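Local structure of cytochrome P450 (Zobellia galactanivorans, 6G5O) at residues A105-S108 and E109-E113; R133-T136 and L137-N140; F73-D76 and P77-G81. The protein is a haem protein of the cytochrome P450 family, a helix-rich fold that holds an iron protoporphyrin IX in its interior. All coordinates share one frame; numbering follows the deposited sequence.

Contact 1: residues A105-S108 and E109-E113; sequences AQIS and EIVEE
From A105 to E112 the backbone makes four successive i to i+4 hydrogen bonds, the first running from E109 N to A105 O at 3.0 Å and the last from E112 N to S108 O at 2.9 Å. Side chains then lean back on the carbonyls of the preceding turn. E112 CG, anti to its own carbonyl carbon (chi1 -57°), rests 3.1 Å from S108 O, and a bend at chi2 turns the carboxylate beyond it. I110 and V111 both lay their CG2 methyls against the carbonyl of I107, I110 CG2 reaching I107 O at 3.3 Å. Direct contact between side chains is slighter: I107 CG2 and V111 CG2, one turn apart, lie 4.5 Å from each other. The result is an amphipathic piece of helix, with I107, I110 and V111 buried and A105, E109 and E112 exposed. Within helix 97-117 the buried side divides between two neighbours. I107 and V111 meet T346 of helix 333-350, I107 also reaching I342, while I107 touches L130 and I110 touches R133 on helix 122-139.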
# COMPACT_ATOMS: atom_id res chain seq x y z
N ALA A 105 -5.36 10.37 -18.59
CA ALA A 105 -5.73 11.79 -18.67
C ALA A 105 -5.50 12.56 -17.36
O ALA A 105 -4.90 13.63 -17.38
CB ALA A 105 -7.16 11.94 -19.16
N GLN A 106 -5.89 11.98 -16.21
CA GLN A 106 -5.59 12.61 -14.90
C GLN A 106 -4.10 12.80 -14.67
O GLN A 106 -3.67 13.82 -14.12
CB GLN A 106 -6.17 11.82 -13.69
CG GLN A 106 -7.70 11.64 -13.63
CD GLN A 106 -8.11 10.79 -12.42
OE1 GLN A 106 -7.26 10.30 -11.68
NE2 GLN A 106 -9.40 10.69 -12.16
N ILE A 107 -3.31 11.79 -15.03
CA ILE A 107 -1.92 11.82 -14.64
C ILE A 107 -1.13 12.75 -15.62
O ILE A 107 -0.22 13.49 -15.21
CB ILE A 107 -1.35 10.39 -14.55
CG1 ILE A 107 -1.88 9.71 -13.28
CG2 ILE A 107 0.19 10.39 -14.54
CD1 ILE A 107 -1.41 8.29 -13.10
N SER A 108 -1.50 12.69 -16.88
CA SER A 108 -1.03 13.63 -17.86
C SER A 108 -1.27 15.10 -17.41
O SER A 108 -0.33 15.90 -17.33
CB SER A 108 -1.74 13.35 -19.18
OG SER A 108 -1.23 14.21 -20.18
N GLU A 109 -2.52 15.41 -17.05
CA GLU A 109 -2.90 16.73 -16.52
C GLU A 109 -2.04 17.22 -15.35
O GLU A 109 -1.52 18.35 -15.37
CB GLU A 109 -4.38 16.76 -16.11
CG GLU A 109 -4.65 17.55 -14.81
CD GLU A 109 -5.86 18.48 -14.87
OE1 GLU A 109 -7.00 17.97 -14.92
OE2 GLU A 109 -5.64 19.72 -14.85
N ILE A 110 -1.89 16.39 -14.32
CA ILE A 110 -1.10 16.78 -13.14
C ILE A 110 0.40 16.93 -13.47
O ILE A 110 1.08 17.80 -12.91
CB ILE A 110 -1.37 15.84 -11.94
CG1 ILE A 110 -0.74 16.36 -10.65
CG2 ILE A 110 -0.76 14.47 -12.14
CD1 ILE A 110 -1.29 17.66 -10.15
N VAL A 111 0.92 16.10 -14.37
CA VAL A 111 2.30 16.29 -14.79
C VAL A 111 2.48 17.62 -15.57
O VAL A 111 3.42 18.35 -15.29
CB VAL A 111 2.84 15.07 -15.58
CG1 VAL A 111 4.18 15.37 -16.23
CG2 VAL A 111 3.00 13.86 -14.65
N GLU A 112 1.56 17.94 -16.48
CA GLU A 112 1.63 19.18 -17.29
C GLU A 112 1.55 20.43 -16.43
O GLU A 112 2.37 21.31 -16.57
CB GLU A 112 0.54 19.28 -18.36
CG GLU A 112 0.47 18.13 -19.37
CD GLU A 112 1.30 18.31 -20.62
OE1 GLU A 112 2.36 18.97 -20.61
OE2 GLU A 112 0.88 17.72 -21.65
N GLU A 113 0.57 20.49 -15.52
CA GLU A 113 0.48 21.56 -14.53
C GLU A 113 1.75 21.68 -13.64
O GLU A 113 2.19 22.79 -13.29
CB GLU A 113 -0.83 21.43 -13.74
CG GLU A 113 -0.79 21.64 -12.22
CD GLU A 113 -2.14 21.34 -11.55
OE1 GLU A 113 -2.24 20.43 -10.66
OE2 GLU A 113 -3.13 22.01 -11.92

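Contact 2: residues R133-T136 and L137-N140; sequences RALT and LLLN
Apolar contacts between L135 and the leucines that follow it join the last turns of helix 122-139. L135 CD1 lies 3.7 Å from L139 CD1 and 4.1 Å from L138 CD2, so one methyl meets both neighbours; it is swung toward the later turn with CG anti to the backbone N (chi1 -174°). The side chains cross at a slant. L139 also brings CB to 3.4 Å from L135 O, and W149 of helix 145-152 packs against L135, T136 and L139.

Among the backbone bonds, L139 N to L135 O is a regular helical link of 3.0 Å (N-H...O 162°). L137 N instead makes a weak bond to A134 O, three residues back. A side-chain bond belongs to the same region: T136 OG1 donates to R133 O in the carbonyl plane, its chi1 of 60° folding the hydroxyl back over the preceding turn. R133 O thus accepts from T136 N and T136 OG1, with Q106 NE2 of helix 97-117 as a further donor.

N140 leaves the helix with positive phi, and its ND2 donates to D189 O. This is a Schellman motif with N140 as C-prime residue, T141 N pairing with T136 O and N140 N weakly with L137 O; it ends the helix after L139, one residue beyond L138, which belongs to the haem pocket.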
# COMPACT_ATOMS: atom_id res chain seq x y z
N ARG A 133 -7.53 11.68 -6.81
CA ARG A 133 -8.24 11.66 -8.07
C ARG A 133 -8.37 10.22 -8.60
O ARG A 133 -9.44 9.82 -9.09
CB ARG A 133 -7.58 12.58 -9.08
CG ARG A 133 -7.74 14.04 -8.70
CD ARG A 133 -6.95 14.97 -9.60
NE ARG A 133 -6.93 16.30 -9.00
CZ ARG A 133 -6.13 17.30 -9.40
NH1 ARG A 133 -5.27 17.14 -10.43
NH2 ARG A 133 -6.18 18.46 -8.75
N ALA A 134 -7.30 9.44 -8.53
CA ALA A 134 -7.36 8.07 -9.04
C ALA A 134 -8.40 7.25 -8.25
O ALA A 134 -9.00 6.36 -8.79
CB ALA A 134 -6.02 7.43 -8.96
N LEU A 135 -8.64 7.61 -7.00
CA LEU A 135 -9.57 6.84 -6.15
C LEU A 135 -11.04 7.04 -6.57
O LEU A 135 -11.86 6.14 -6.32
CB LEU A 135 -9.36 7.17 -4.69
CG LEU A 135 -10.16 6.35 -3.65
CD1 LEU A 135 -9.83 4.87 -3.77
CD2 LEU A 135 -9.94 6.84 -2.22
N THR A 136 -11.36 8.16 -7.24
CA THR A 136 -12.70 8.40 -7.76
C THR A 136 -13.08 7.39 -8.85
O THR A 136 -14.30 7.00 -8.98
CB THR A 136 -12.86 9.82 -8.33
OG1 THR A 136 -11.93 10.02 -9.41
CG2 THR A 136 -12.61 10.87 -7.23
N LEU A 137 -12.08 6.95 -9.61
CA LEU A 137 -12.28 5.90 -10.62
C LEU A 137 -12.53 4.53 -10.00
O LEU A 137 -13.40 3.81 -10.45
CB LEU A 137 -11.08 5.76 -11.58
CG LEU A 137 -10.61 7.07 -12.24
CD1 LEU A 137 -9.36 6.89 -13.08
CD2 LEU A 137 -11.74 7.66 -13.08
N LEU A 138 -11.76 4.16 -9.00
CA LEU A 138 -11.96 2.86 -8.35
C LEU A 138 -13.33 2.79 -7.68
O LEU A 138 -14.02 1.78 -7.78
CB LEU A 138 -10.87 2.59 -7.31
CG LEU A 138 -10.84 1.18 -6.71
CD1 LEU A 138 -10.37 0.11 -7.70
CD2 LEU A 138 -9.98 1.15 -5.46
N LEU A 139 -13.70 3.88 -7.01
CA LEU A 139 -14.96 3.97 -6.30
C LEU A 139 -16.15 4.31 -7.21
O LEU A 139 -17.30 4.08 -6.82
CB LEU A 139 -14.84 4.98 -5.18
CG LEU A 139 -14.46 4.49 -3.80
CD1 LEU A 139 -13.27 3.59 -3.89
CD2 LEU A 139 -14.19 5.69 -2.90
N ASN A 140 -15.86 4.84 -8.41
CA ASN A 140 -16.88 5.26 -9.37
C ASN A 140 -17.82 6.31 -8.75
O ASN A 140 -19.05 6.20 -8.83
CB ASN A 140 -17.67 4.06 -9.91
CG ASN A 140 -18.53 4.41 -11.12
OD1 ASN A 140 -18.18 5.29 -11.90
ND2 ASN A 140 -19.65 3.73 -11.27

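Contact 3: residues F73-D76 and P77-G81; sequences FEVD and PPVHG. With HEM (protoporphyrin IX containing Fe), chain C.
H80 joins this turn to the haem: its NE2 donates to propionate oxygen O2D of HEM at 2.8 Å, and the bond is nearly straight (N-H...O 167°). The carboxylate carbon CGD lies in the plane of the imidazole, so the ring meets the propionate with its edge. F73 touches both propionates. Its CE1 comes within 3.4 Å of HEM O1A, which lies in the ring plane, while its CA is 3.2 Å from HEM O1D.

The next shell fixes the histidine. With CG anti to the backbone N (chi1 174°), the imidazole extends from the first turn of helix 79-92, and its CD2 passes 3.7 Å from V75 O. H80 N donates to D76 O at 3.0 Å, approaching from above the carbonyl plane. Beside this bond V75 CG1 packs on V79 CG1 at 3.8 Å, closing the turn around P77 and P78, which are joined by a cis peptide bond.

Farther out, the carboxylate of D76 accepts from the backbone of S50 and G51, and E74 forms a salt bridge with R66. The haem also receives hydrogen bonds from R84, R272 and H328, the last of which meets the H80 ring at about 50°. Such a set of N-H donors, H80 NE2 among them, would be expected to stabilise the propionates as anions.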
# COMPACT_ATOMS: atom_id res chain seq x y z
N PHE A 73 -9.84 -8.13 5.22
CA PHE A 73 -8.61 -8.03 5.99
C PHE A 73 -8.55 -8.76 7.33
O PHE A 73 -7.50 -9.36 7.66
CB PHE A 73 -8.38 -6.56 6.21
CG PHE A 73 -7.15 -6.22 6.94
CD1 PHE A 73 -5.92 -6.71 6.54
CD2 PHE A 73 -7.20 -5.28 8.00
CE1 PHE A 73 -4.79 -6.35 7.23
CE2 PHE A 73 -6.07 -4.91 8.67
CZ PHE A 73 -4.85 -5.45 8.28
N GLU A 74 -9.64 -8.69 8.10
CA GLU A 74 -9.67 -9.21 9.48
C GLU A 74 -10.56 -10.41 9.53
O GLU A 74 -11.34 -10.58 10.46
CB GLU A 74 -10.12 -8.10 10.48
CG GLU A 74 -8.96 -7.19 10.84
CD GLU A 74 -9.28 -5.86 11.54
OE1 GLU A 74 -10.39 -5.30 11.37
OE2 GLU A 74 -8.34 -5.35 12.24
N VAL A 75 -10.46 -11.26 8.51
CA VAL A 75 -11.26 -12.48 8.42
C VAL A 75 -10.36 -13.61 7.93
O VAL A 75 -9.52 -13.38 7.04
CB VAL A 75 -12.48 -12.31 7.47
CG1 VAL A 75 -13.32 -13.56 7.46
CG2 VAL A 75 -13.36 -11.14 7.90
N ASP A 76 -10.56 -14.80 8.48
CA ASP A 76 -9.78 -15.97 8.13
C ASP A 76 -10.58 -16.86 7.22
O ASP A 76 -11.80 -16.79 7.20
CB ASP A 76 -9.41 -16.78 9.38
CG ASP A 76 -8.34 -16.12 10.25
OD1 ASP A 76 -7.20 -15.84 9.73
OD2 ASP A 76 -8.61 -15.90 11.48
N PRO A 77 -9.89 -17.70 6.42
CA PRO A 77 -10.58 -18.72 5.65
C PRO A 77 -11.30 -19.68 6.59
O PRO A 77 -10.94 -19.73 7.77
CB PRO A 77 -9.44 -19.46 4.95
CG PRO A 77 -8.35 -18.48 4.87
CD PRO A 77 -8.46 -17.66 6.11
N PRO A 78 -12.31 -20.40 6.11
CA PRO A 78 -12.82 -20.29 4.71
C PRO A 78 -13.74 -19.09 4.41
O PRO A 78 -14.06 -18.84 3.26
CB PRO A 78 -13.64 -21.57 4.56
CG PRO A 78 -14.16 -21.82 5.96
CD PRO A 78 -13.04 -21.40 6.89
N VAL A 79 -14.20 -18.39 5.45
CA VAL A 79 -15.11 -17.28 5.29
C VAL A 79 -14.44 -16.13 4.49
O VAL A 79 -15.11 -15.47 3.70
CB VAL A 79 -15.59 -16.80 6.66
CG1 VAL A 79 -16.44 -15.54 6.51
CG2 VAL A 79 -16.46 -17.90 7.33
N HIS A 80 -13.14 -15.92 4.69
CA HIS A 80 -12.35 -14.96 3.91
C HIS A 80 -12.58 -15.07 2.40
O HIS A 80 -12.83 -14.08 1.74
CB HIS A 80 -10.85 -15.11 4.20
CG HIS A 80 -9.99 -14.26 3.32
ND1 HIS A 80 -9.40 -14.74 2.18
CD2 HIS A 80 -9.66 -12.95 3.39
CE1 HIS A 80 -8.75 -13.77 1.58
NE2 HIS A 80 -8.87 -12.68 2.30
N GLY A 81 -12.55 -16.28 1.86
CA GLY A 81 -12.66 -16.44 0.40
C GLY A 81 -14.00 -16.05 -0.16
O GLY A 81 -14.06 -15.59 -1.29
CHA HEM C . -3.74 -5.97 1.59
CHB HEM C . 0.26 -3.54 0.39
CHC HEM C . -2.37 -0.40 -2.15
CHD HEM C . -6.36 -2.43 -0.46
C1A HEM C . -2.42 -5.58 1.46
C2A HEM C . -1.31 -6.27 2.03
C3A HEM C . -0.23 -5.60 1.68
C4A HEM C . -0.61 -4.47 0.91
CMA HEM C . 1.16 -6.00 2.05
CAA HEM C . -1.29 -7.57 2.83
CBA HEM C . -1.77 -7.30 4.25
CGA HEM C . -1.87 -8.58 5.05
O1A HEM C . -2.60 -8.62 6.03
O2A HEM C . -1.24 -9.62 4.75
C1B HEM C . -0.11 -2.48 -0.41
C2B HEM C . 0.84 -1.67 -1.06
C3B HEM C . 0.11 -0.75 -1.78
C4B HEM C . -1.33 -1.08 -1.53
CMB HEM C . 2.33 -1.77 -0.94
CAB HEM C . 0.49 0.33 -2.70
CBB HEM C . 1.70 0.53 -3.19
C1C HEM C . -3.69 -0.67 -1.93
C2C HEM C . -4.76 0.11 -2.38
C3C HEM C . -5.90 -0.43 -1.85
C4C HEM C . -5.50 -1.57 -1.11
CMC HEM C . -4.68 1.31 -3.27
CAC HEM C . -7.29 0.00 -2.06
CBC HEM C . -7.73 1.03 -2.77
C1D HEM C . -5.94 -3.60 0.19
C2D HEM C . -6.90 -4.57 0.75
C3D HEM C . -6.19 -5.57 1.31
C4D HEM C . -4.79 -5.18 1.13
CMD HEM C . -8.38 -4.45 0.64
CAD HEM C . -6.74 -6.79 2.01
CBD HEM C . -6.81 -8.07 1.15
CGD HEM C . -7.45 -9.23 1.94
O1D HEM C . -7.60 -9.15 3.21
O2D HEM C . -7.87 -10.29 1.37
NA HEM C . -1.97 -4.44 0.81
NB HEM C . -1.36 -2.10 -0.69
NC HEM C . -4.14 -1.67 -1.14
ND HEM C . -4.71 -4.03 0.44
FE HEM C . -3.11 -3.13 -0.10
O HOH W 1 -2.87 -1.89 1.76

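Along the chain the order is contact 3, contact 1, contact 2: contact 3 on the loop leading into helix 79-92 and on that helix's start, the others on helices 97-117 and 122-139. Contacts 1 and 2 lie on the same side of the chain's centre, their centres 16 Å apart, and touch where Q106 NE2 probably donates to R133 O at 3.2 Å, while its amide packs against L137. Contact 3 lies across the chain's centre from contact 1, about 39 Å away between centres, and about 26 Å from contact 2. The haem relates them: contact 3 holds a propionate, contact 2 brings L138 to the pocket, and in contact 1 helix 97-117 packs on helices 122-139 and 333-350, the I107 side chain about 12 Å from the haem.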